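Local coordinates for SIR4-interacting protein SIF2 (Saccharomyces cerevisiae, PDB 1R5M) that acts as a WD40-repeat transcription corepressor subunit of the Set3 complex and antagonizes telomeric silencing in yeast, at residues 53-58 with 402-408; 170-174 with 185-190. All blocks are in the same frame, centred on the assembly; numbering follows the deposited sequence.

Overall arrangement
Both contacts belong to the WD40 beta propeller, on opposite sides of the chain's centre, with centres about 32 Å apart and nearest atoms about 20 Å apart. Contact 1 joins two turns from different blades, those of repeats WD 1 and WD 8, and lies nearer the centre of the chain. Contact 2 stays within one blade and pairs its third and fourth strands, 173-177 and 182-187, about 20 Å from the centre. Each is partly buried, with some residues exposed to solvent. Their chemistry differs. Side-chain amides, an indole face and bridging waters hold contact 1. Main-chain strand bonds hold contact 2, with a lysine chain and two waters continuing it past the strands.

Contact 1: 53-58 with 402-408; sequences WNPLDE and WNCAGNK
The W53 indole carries N403 CB over one face, a CH-pi contact 3.6 Å from CB to the centroid of the six-membered ring. Water 1 lies in the ring plane at the edge and bridges W53 N to W402 O. The K408 chain crosses the indole at about a right angle, CD touching CH2. This is a blade-to-blade contact of the WD40 propeller, between strand-connecting turns of WD 1 and WD 8. The N403 amide stands 72° from the indole plane. Its ND2 gives a nearly straight bond to E58 O (3.0 Å) and a more bent one to N407 OD1. Its OD1 accepts from N407 N and K408 N. These bonds at both ends fix the amide's rotation. N403 also starts a type I turn ending at G406. C404 SG sits between its own backbone N and carbonyl carbon (chi1 63°), which places it 3.3 Å from E58 N. Water 2 ties C404 N to N54 O and D57 O. N54 OD1 closes an Asx turn with L56 N, and its ND2 reaches G120 O. N407 OD1 takes N403 ND2 and K408 NZ from opposite faces. N407 ND2 donates a nearly straight hydrogen bond to E58 OE2 (3.2 Å), from above the carboxylate plane.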
ATOM      1  N   TRP A  53       7.910  -4.758  -4.465  1.00  8.67           N
ATOM      2  CA  TRP A  53       9.204  -5.422  -4.378  1.00  9.49           C
ATOM      3  C   TRP A  53       9.238  -6.453  -3.263  1.00  9.37           C
ATOM      4  O   TRP A  53       8.517  -6.343  -2.273  1.00  9.86           O
ATOM      5  CB  TRP A  53      10.313  -4.396  -4.133  1.00  9.10           C
ATOM      6  CG  TRP A  53      10.508  -3.420  -5.247  1.00  9.71           C
ATOM      7  CD1 TRP A  53       9.771  -2.298  -5.495  1.00 11.03           C
ATOM      8  CD2 TRP A  53      11.526  -3.466  -6.255  1.00 10.89           C
ATOM      9  NE1 TRP A  53      10.269  -1.638  -6.595  1.00 10.78           N
ATOM     10  CE2 TRP A  53      11.346  -2.334  -7.080  1.00 11.33           C
ATOM     11  CE3 TRP A  53      12.571  -4.355  -6.540  1.00 11.90           C
ATOM     12  CZ2 TRP A  53      12.178  -2.065  -8.176  1.00 12.83           C
ATOM     13  CZ3 TRP A  53      13.399  -4.087  -7.631  1.00 12.83           C
ATOM     14  CH2 TRP A  53      13.194  -2.949  -8.433  1.00 13.20           C
ATOM     15  N   ASN A  54      10.086  -7.461  -3.431  1.00 10.25           N
ATOM     16  CA  ASN A  54      10.220  -8.496  -2.424  1.00 11.21           C
ATOM     17  C   ASN A  54      10.740  -7.840  -1.143  1.00 12.56           C
ATOM     18  O   ASN A  54      11.675  -7.040  -1.181  1.00 13.73           O
ATOM     19  CB  ASN A  54      11.190  -9.563  -2.915  1.00 11.74           C
ATOM     20  CG  ASN A  54      11.204 -10.779  -2.021  1.00 11.08           C
ATOM     21  OD1 ASN A  54      11.783 -10.761  -0.936  1.00 13.63           O
ATOM     22  ND2 ASN A  54      10.546 -11.844  -2.465  1.00 11.83           N
ATOM     23  N   PRO A  55      10.141  -8.169   0.011  1.00 11.52           N
ATOM     24  CA  PRO A  55      10.594  -7.559   1.264  1.00 12.42           C
ATOM     25  C   PRO A  55      12.008  -7.896   1.728  1.00 12.98           C
ATOM     26  O   PRO A  55      12.573  -7.175   2.553  1.00 14.49           O
ATOM     27  CB  PRO A  55       9.529  -8.005   2.268  1.00 11.92           C
ATOM     28  CG  PRO A  55       9.100  -9.338   1.730  1.00 11.27           C
ATOM     29  CD  PRO A  55       9.002  -9.077   0.243  1.00 12.48           C
ATOM     30  N   LEU A  56      12.587  -8.967   1.202  1.00 13.22           N
ATOM     31  CA  LEU A  56      13.926  -9.361   1.630  1.00 16.24           C
ATOM     32  C   LEU A  56      14.987  -9.415   0.536  1.00 18.04           C
ATOM     33  O   LEU A  56      16.178  -9.496   0.837  1.00 22.29           O
ATOM     34  CB  LEU A  56      13.857 -10.708   2.355  1.00 19.14           C
ATOM     35  CG  LEU A  56      13.059 -10.670   3.662  1.00 22.22           C
ATOM     36  CD1 LEU A  56      13.000 -12.059   4.271  1.00 24.38           C
ATOM     37  CD2 LEU A  56      13.709  -9.688   4.631  1.00 25.06           C
ATOM     38  N   ASP A  57      14.567  -9.367  -0.724  1.00 14.98           N
ATOM     39  CA  ASP A  57      15.508  -9.407  -1.841  1.00 14.40           C
ATOM     40  C   ASP A  57      15.379  -8.104  -2.626  1.00 13.35           C
ATOM     41  O   ASP A  57      14.395  -7.892  -3.334  1.00 12.25           O
ATOM     42  CB  ASP A  57      15.198 -10.593  -2.755  1.00 15.93           C
ATOM     43  CG  ASP A  57      16.303 -10.859  -3.758  1.00 16.83           C
ATOM     44  OD1 ASP A  57      16.890  -9.884  -4.275  1.00 16.62           O
ATOM     45  OD2 ASP A  57      16.581 -12.045  -4.036  1.00 19.02           O
ATOM     46  N   GLU A  58      16.385  -7.243  -2.513  1.00 13.70           N
ATOM     47  CA  GLU A  58      16.357  -5.947  -3.182  1.00 13.86           C
ATOM     48  C   GLU A  58      16.292  -5.990  -4.704  1.00 14.08           C
ATOM     49  O   GLU A  58      15.998  -4.975  -5.336  1.00 14.97           O
ATOM     50  CB  GLU A  58      17.569  -5.111  -2.759  1.00 15.31           C
ATOM     51  CG  GLU A  58      18.873  -5.477  -3.453  1.00 19.50           C
ATOM     52  CD  GLU A  58      19.973  -4.473  -3.156  1.00 22.19           C
ATOM     53  OE1 GLU A  58      20.607  -4.578  -2.085  1.00 25.30           O
ATOM     54  OE2 GLU A  58      20.188  -3.567  -3.988  1.00 23.70           O
ATOM     55  N   TRP A 402       8.849   0.910  -3.399  1.00  8.41           N
ATOM     56  CA  TRP A 402      10.271   0.924  -3.052  1.00  9.37           C
ATOM     57  C   TRP A 402      10.843  -0.482  -2.943  1.00 10.37           C
ATOM     58  O   TRP A 402      10.176  -1.383  -2.425  1.00 10.98           O
ATOM     59  CB  TRP A 402      10.500   1.527  -1.668  1.00  9.25           C
ATOM     60  CG  TRP A 402      10.283   2.983  -1.483  1.00  9.27           C
ATOM     61  CD1 TRP A 402       9.138   3.599  -1.062  1.00  9.08           C
ATOM     62  CD2 TRP A 402      11.280   4.000  -1.565  1.00  9.09           C
ATOM     63  NE1 TRP A 402       9.369   4.941  -0.864  1.00  9.34           N
ATOM     64  CE2 TRP A 402      10.678   5.212  -1.168  1.00  9.49           C
ATOM     65  CE3 TRP A 402      12.633   4.003  -1.934  1.00  9.72           C
ATOM     66  CZ2 TRP A 402      11.381   6.417  -1.123  1.00 10.24           C
ATOM     67  CZ3 TRP A 402      13.335   5.204  -1.889  1.00  9.42           C
ATOM     68  CH2 TRP A 402      12.707   6.392  -1.487  1.00  9.43           C
ATOM     69  N   ASN A 403      12.084  -0.675  -3.384  1.00 10.39           N
ATOM     70  CA  ASN A 403      12.691  -1.985  -3.191  1.00 10.65           C
ATOM     71  C   ASN A 403      13.155  -1.945  -1.729  1.00 11.21           C
ATOM     72  O   ASN A 403      13.201  -0.870  -1.120  1.00 11.18           O
ATOM     73  CB  ASN A 403      13.826  -2.251  -4.202  1.00 10.13           C
ATOM     74  CG  ASN A 403      15.125  -1.535  -3.880  1.00 10.60           C
ATOM     75  OD1 ASN A 403      15.146  -0.441  -3.322  1.00 10.62           O
ATOM     76  ND2 ASN A 403      16.234  -2.158  -4.276  1.00 11.85           N
ATOM     77  N   CYS A 404      13.467  -3.095  -1.146  1.00 11.71           N
ATOM     78  CA  CYS A 404      13.824  -3.113   0.268  1.00 11.36           C
ATOM     79  C   CYS A 404      15.081  -2.352   0.671  1.00 12.43           C
ATOM     80  O   CYS A 404      15.205  -1.931   1.822  1.00 13.21           O
ATOM     81  CB  CYS A 404      13.891  -4.561   0.782  1.00 13.29           C
ATOM     82  SG  CYS A 404      15.149  -5.621   0.042  1.00 13.25           S
ATOM     83  N   ALA A 405      15.997  -2.158  -0.271  1.00 12.88           N
ATOM     84  CA  ALA A 405      17.240  -1.444   0.010  1.00 12.61           C
ATOM     85  C   ALA A 405      17.067   0.068  -0.101  1.00 13.71           C
ATOM     86  O   ALA A 405      17.929   0.836   0.332  1.00 13.15           O
ATOM     87  CB  ALA A 405      18.331  -1.917  -0.943  1.00 14.10           C
ATOM     88  N   GLY A 406      15.953   0.490  -0.686  1.00 12.31           N
ATOM     89  CA  GLY A 406      15.693   1.910  -0.842  1.00 12.39           C
ATOM     90  C   GLY A 406      16.475   2.593  -1.949  1.00 13.20           C
ATOM     91  O   GLY A 406      16.585   3.820  -1.954  1.00 13.22           O
ATOM     92  N   ASN A 407      17.018   1.824  -2.890  1.00 11.74           N
ATOM     93  CA  ASN A 407      17.778   2.425  -3.985  1.00 11.99           C
ATOM     94  C   ASN A 407      17.065   2.338  -5.331  1.00 11.59           C
ATOM     95  O   ASN A 407      17.620   2.725  -6.360  1.00 12.33           O
ATOM     96  CB  ASN A 407      19.178   1.800  -4.096  1.00 12.36           C
ATOM     97  CG  ASN A 407      19.148   0.285  -4.197  1.00 13.78           C
ATOM     98  OD1 ASN A 407      18.287  -0.294  -4.855  1.00 13.72           O
ATOM     99  ND2 ASN A 407      20.112  -0.365  -3.554  1.00 17.48           N
ATOM    100  N   LYS A 408      15.836   1.831  -5.322  1.00 10.85           N
ATOM    101  CA  LYS A 408      15.045   1.716  -6.543  1.00 10.53           C
ATOM    102  C   LYS A 408      13.562   1.893  -6.253  1.00 10.94           C
ATOM    103  O   LYS A 408      13.068   1.478  -5.203  1.00 10.15           O
ATOM    104  CB  LYS A 408      15.242   0.344  -7.201  1.00 11.53           C
ATOM    105  CG  LYS A 408      16.660   0.060  -7.673  1.00 11.41           C
ATOM    106  CD  LYS A 408      16.757  -1.322  -8.294  1.00 15.05           C
ATOM    107  CE  LYS A 408      18.178  -1.625  -8.734  1.00 16.22           C
ATOM    108  NZ  LYS A 408      19.136  -1.523  -7.596  1.00 17.46           N
TER
HETATM  109  O   HOH W   1       7.775  -2.602  -2.442  1.00 18.27           O
HETATM  110  O   HOH W   2      13.078  -5.441  -2.770  1.00 10.95           O

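Contact 2: 170-174 with 185-190; sequences ENVTI and QHFELK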
ATOM      1  N   GLU A 170     -16.397  -4.314  -3.373  1.00 15.61           N
ATOM      2  CA  GLU A 170     -17.745  -4.329  -2.811  1.00 16.32           C
ATOM      3  C   GLU A 170     -17.675  -4.532  -1.302  1.00 17.36           C
ATOM      4  O   GLU A 170     -18.688  -4.753  -0.641  1.00 18.46           O
ATOM      5  CB  GLU A 170     -18.574  -5.442  -3.455  1.00 18.50           C
ATOM      6  CG  GLU A 170     -18.797  -5.261  -4.948  1.00 20.43           C
ATOM      7  CD  GLU A 170     -19.437  -3.926  -5.282  1.00 24.49           C
ATOM      8  OE1 GLU A 170     -20.425  -3.557  -4.613  1.00 26.23           O
ATOM      9  OE2 GLU A 170     -18.958  -3.248  -6.216  1.00 26.68           O
ATOM     10  N   ASN A 171     -16.458  -4.448  -0.776  1.00 16.30           N
ATOM     11  CA  ASN A 171     -16.183  -4.613   0.643  1.00 17.72           C
ATOM     12  C   ASN A 171     -16.423  -5.999   1.211  1.00 18.13           C
ATOM     13  O   ASN A 171     -16.543  -6.167   2.424  1.00 22.02           O
ATOM     14  CB  ASN A 171     -16.934  -3.567   1.461  1.00 18.05           C
ATOM     15  CG  ASN A 171     -16.300  -2.198   1.351  1.00 20.07           C
ATOM     16  OD1 ASN A 171     -15.126  -2.012   1.690  1.00 20.61           O
ATOM     17  ND2 ASN A 171     -17.067  -1.232   0.872  1.00 15.31           N
ATOM     18  N   VAL A 172     -16.502  -6.998   0.343  1.00 14.70           N
ATOM     19  CA  VAL A 172     -16.648  -8.356   0.834  1.00 13.33           C
ATOM     20  C   VAL A 172     -15.245  -8.635   1.353  1.00 11.82           C
ATOM     21  O   VAL A 172     -14.267  -8.452   0.627  1.00 12.33           O
ATOM     22  CB  VAL A 172     -16.998  -9.343  -0.290  1.00 13.38           C
ATOM     23  CG1 VAL A 172     -16.928 -10.774   0.228  1.00 13.95           C
ATOM     24  CG2 VAL A 172     -18.398  -9.051  -0.808  1.00 15.61           C
ATOM     25  N   THR A 173     -15.148  -9.045   2.609  1.00 12.26           N
ATOM     26  CA  THR A 173     -13.857  -9.307   3.226  1.00 12.44           C
ATOM     27  C   THR A 173     -13.780 -10.760   3.658  1.00 12.44           C
ATOM     28  O   THR A 173     -14.697 -11.277   4.294  1.00 13.11           O
ATOM     29  CB  THR A 173     -13.652  -8.384   4.433  1.00 14.24           C
ATOM     30  OG1 THR A 173     -13.810  -7.023   4.011  1.00 16.93           O
ATOM     31  CG2 THR A 173     -12.263  -8.564   5.021  1.00 13.83           C
ATOM     32  N   ILE A 174     -12.676 -11.413   3.312  1.00 11.65           N
ATOM     33  CA  ILE A 174     -12.498 -12.823   3.628  1.00 10.95           C
ATOM     34  C   ILE A 174     -11.237 -13.116   4.430  1.00 10.79           C
ATOM     35  O   ILE A 174     -10.174 -12.565   4.144  1.00 10.64           O
ATOM     36  CB  ILE A 174     -12.419 -13.659   2.327  1.00 11.22           C
ATOM     37  CG1 ILE A 174     -13.662 -13.420   1.468  1.00 13.08           C
ATOM     38  CG2 ILE A 174     -12.250 -15.135   2.662  1.00 11.74           C
ATOM     39  CD1 ILE A 174     -14.958 -13.828   2.125  1.00 16.46           C
ATOM     40  N   GLN A 185     -13.677 -17.137   7.538  1.00 15.68           N
ATOM     41  CA  GLN A 185     -14.729 -16.184   7.853  1.00 15.79           C
ATOM     42  C   GLN A 185     -14.964 -15.285   6.655  1.00 15.60           C
ATOM     43  O   GLN A 185     -14.060 -15.057   5.853  1.00 14.09           O
ATOM     44  CB  GLN A 185     -14.355 -15.311   9.055  1.00 18.07           C
ATOM     45  CG  GLN A 185     -14.260 -16.038  10.384  1.00 22.91           C
ATOM     46  CD  GLN A 185     -14.382 -15.085  11.559  1.00 26.54           C
ATOM     47  OE1 GLN A 185     -15.417 -14.441  11.742  1.00 29.15           O
ATOM     48  NE2 GLN A 185     -13.325 -14.982  12.356  1.00 27.97           N
ATOM     49  N   HIS A 186     -16.186 -14.780   6.534  1.00 15.67           N
ATOM     50  CA  HIS A 186     -16.536 -13.880   5.448  1.00 17.34           C
ATOM     51  C   HIS A 186     -17.349 -12.739   6.039  1.00 16.77           C
ATOM     52  O   HIS A 186     -18.238 -12.964   6.861  1.00 18.52           O
ATOM     53  CB  HIS A 186     -17.337 -14.622   4.370  1.00 20.56           C
ATOM     54  CG  HIS A 186     -18.646 -15.166   4.848  1.00 24.52           C
ATOM     55  ND1 HIS A 186     -19.762 -14.375   5.024  1.00 26.14           N
ATOM     56  CD2 HIS A 186     -19.020 -16.423   5.185  1.00 26.09           C
ATOM     57  CE1 HIS A 186     -20.766 -15.120   5.450  1.00 27.57           C
ATOM     58  NE2 HIS A 186     -20.342 -16.367   5.557  1.00 26.50           N
ATOM     59  N   PHE A 187     -17.031 -11.512   5.637  1.00 14.24           N
ATOM     60  CA  PHE A 187     -17.743 -10.351   6.154  1.00 15.42           C
ATOM     61  C   PHE A 187     -18.304  -9.475   5.043  1.00 17.38           C
ATOM     62  O   PHE A 187     -17.619  -9.180   4.063  1.00 16.23           O
ATOM     63  CB  PHE A 187     -16.819  -9.499   7.034  1.00 14.42           C
ATOM     64  CG  PHE A 187     -16.021 -10.291   8.033  1.00 15.88           C
ATOM     65  CD1 PHE A 187     -14.775 -10.804   7.696  1.00 14.52           C
ATOM     66  CD2 PHE A 187     -16.518 -10.526   9.312  1.00 16.03           C
ATOM     67  CE1 PHE A 187     -14.030 -11.542   8.618  1.00 16.08           C
ATOM     68  CE2 PHE A 187     -15.784 -11.262  10.241  1.00 16.49           C
ATOM     69  CZ  PHE A 187     -14.538 -11.770   9.893  1.00 16.60           C
ATOM     70  N   GLU A 188     -19.561  -9.072   5.204  1.00 19.25           N
ATOM     71  CA  GLU A 188     -20.243  -8.195   4.258  1.00 22.85           C
ATOM     72  C   GLU A 188     -20.919  -7.147   5.135  1.00 24.99           C
ATOM     73  O   GLU A 188     -22.134  -7.174   5.331  1.00 26.26           O
ATOM     74  CB  GLU A 188     -21.304  -8.958   3.458  1.00 24.79           C
ATOM     75  CG  GLU A 188     -20.793 -10.172   2.698  1.00 28.71           C
ATOM     76  CD  GLU A 188     -20.485 -11.347   3.607  1.00 32.01           C
ATOM     77  OE1 GLU A 188     -21.371 -11.738   4.397  1.00 33.52           O
ATOM     78  OE2 GLU A 188     -19.362 -11.885   3.526  1.00 35.44           O
ATOM     79  N   LEU A 189     -20.119  -6.227   5.662  1.00 26.23           N
ATOM     80  CA  LEU A 189     -20.613  -5.195   6.565  1.00 28.36           C
ATOM     81  C   LEU A 189     -21.438  -4.073   5.938  1.00 30.47           C
ATOM     82  O   LEU A 189     -22.023  -3.264   6.657  1.00 32.49           O
ATOM     83  CB  LEU A 189     -19.435  -4.602   7.344  1.00 26.48           C
ATOM     84  CG  LEU A 189     -18.555  -5.624   8.075  1.00 25.91           C
ATOM     85  CD1 LEU A 189     -17.454  -4.901   8.839  1.00 23.77           C
ATOM     86  CD2 LEU A 189     -19.405  -6.456   9.027  1.00 25.36           C
ATOM     87  N   LYS A 190     -21.491  -4.017   4.611  1.00 32.87           N
ATOM     88  CA  LYS A 190     -22.264  -2.979   3.935  1.00 35.84           C
ATOM     89  C   LYS A 190     -23.761  -3.249   4.056  1.00 37.32           C
ATOM     90  O   LYS A 190     -24.408  -2.807   5.008  1.00 38.93           O
ATOM     91  CB  LYS A 190     -21.881  -2.900   2.455  1.00 37.08           C
ATOM     92  CG  LYS A 190     -20.438  -2.493   2.205  1.00 38.81           C
ATOM     93  CD  LYS A 190     -20.144  -2.370   0.718  1.00 39.56           C
ATOM     94  CE  LYS A 190     -21.002  -1.295   0.067  1.00 39.80           C
ATOM     95  NZ  LYS A 190     -20.732  -1.184  -1.393  1.00 39.23           N
TER
HETATM   96  O   HOH W   3     -20.125  -5.634   2.274  1.00 35.00           O
HETATM   97  O   HOH W   4     -17.218  -6.161   4.884  1.00 26.46           O
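The outer beta hairpin of a WD40 propeller blade, strands 173-177 and 182-187, is paired here, antiparallel, at the end away from its connecting turn. T173 and F187 form a hydrogen-bonded pair. T173 N donates to F187 O at 2.9 Å, and F187 N donates to T173 O at 2.7 Å. I174 and H186 follow as a non-hydrogen-bonded pair. CA-H...O contacts run beside these bonds, among them H186 CA to T173 O.

T173 and F187 point to one face of the sheet. There both side chains touch I222 of the next blade, and the F187 ring also meets Y232, so this face joins neighbouring blades. Across the hairpin, F187 CD1 comes 3.4 Å from T173 O. The other face bears I174 and H186. The I174 chain bends at chi2 (-62°), and CD1 touches H186 CB at 3.4 Å. The H186 ring leads away from strand 173-177. Its ND1 binds E188 OE2, which uses the syn lone pair, while the bond to OE1 is weak.

Past the strand pair the two chains stay linked. Water 4 takes the L189 N hydrogen and lies 2.6 Å from N171 O. Water 3 accepts from K190 N and has a weak bond to E170 O. V172 N donates to D168 OD1, just before the segment. The K190 side chain reaches back to residues 170-171 and crosses N171 at about a right angle, its CG packing on N171 CB. A bend at chi3 (62°) turns its amine toward E170. The charges are opposite but not in salt-bridge contact: K190 NZ is 4.0 Å from E170 OE1, while K190 CD lies 3.1 Å from E170 O.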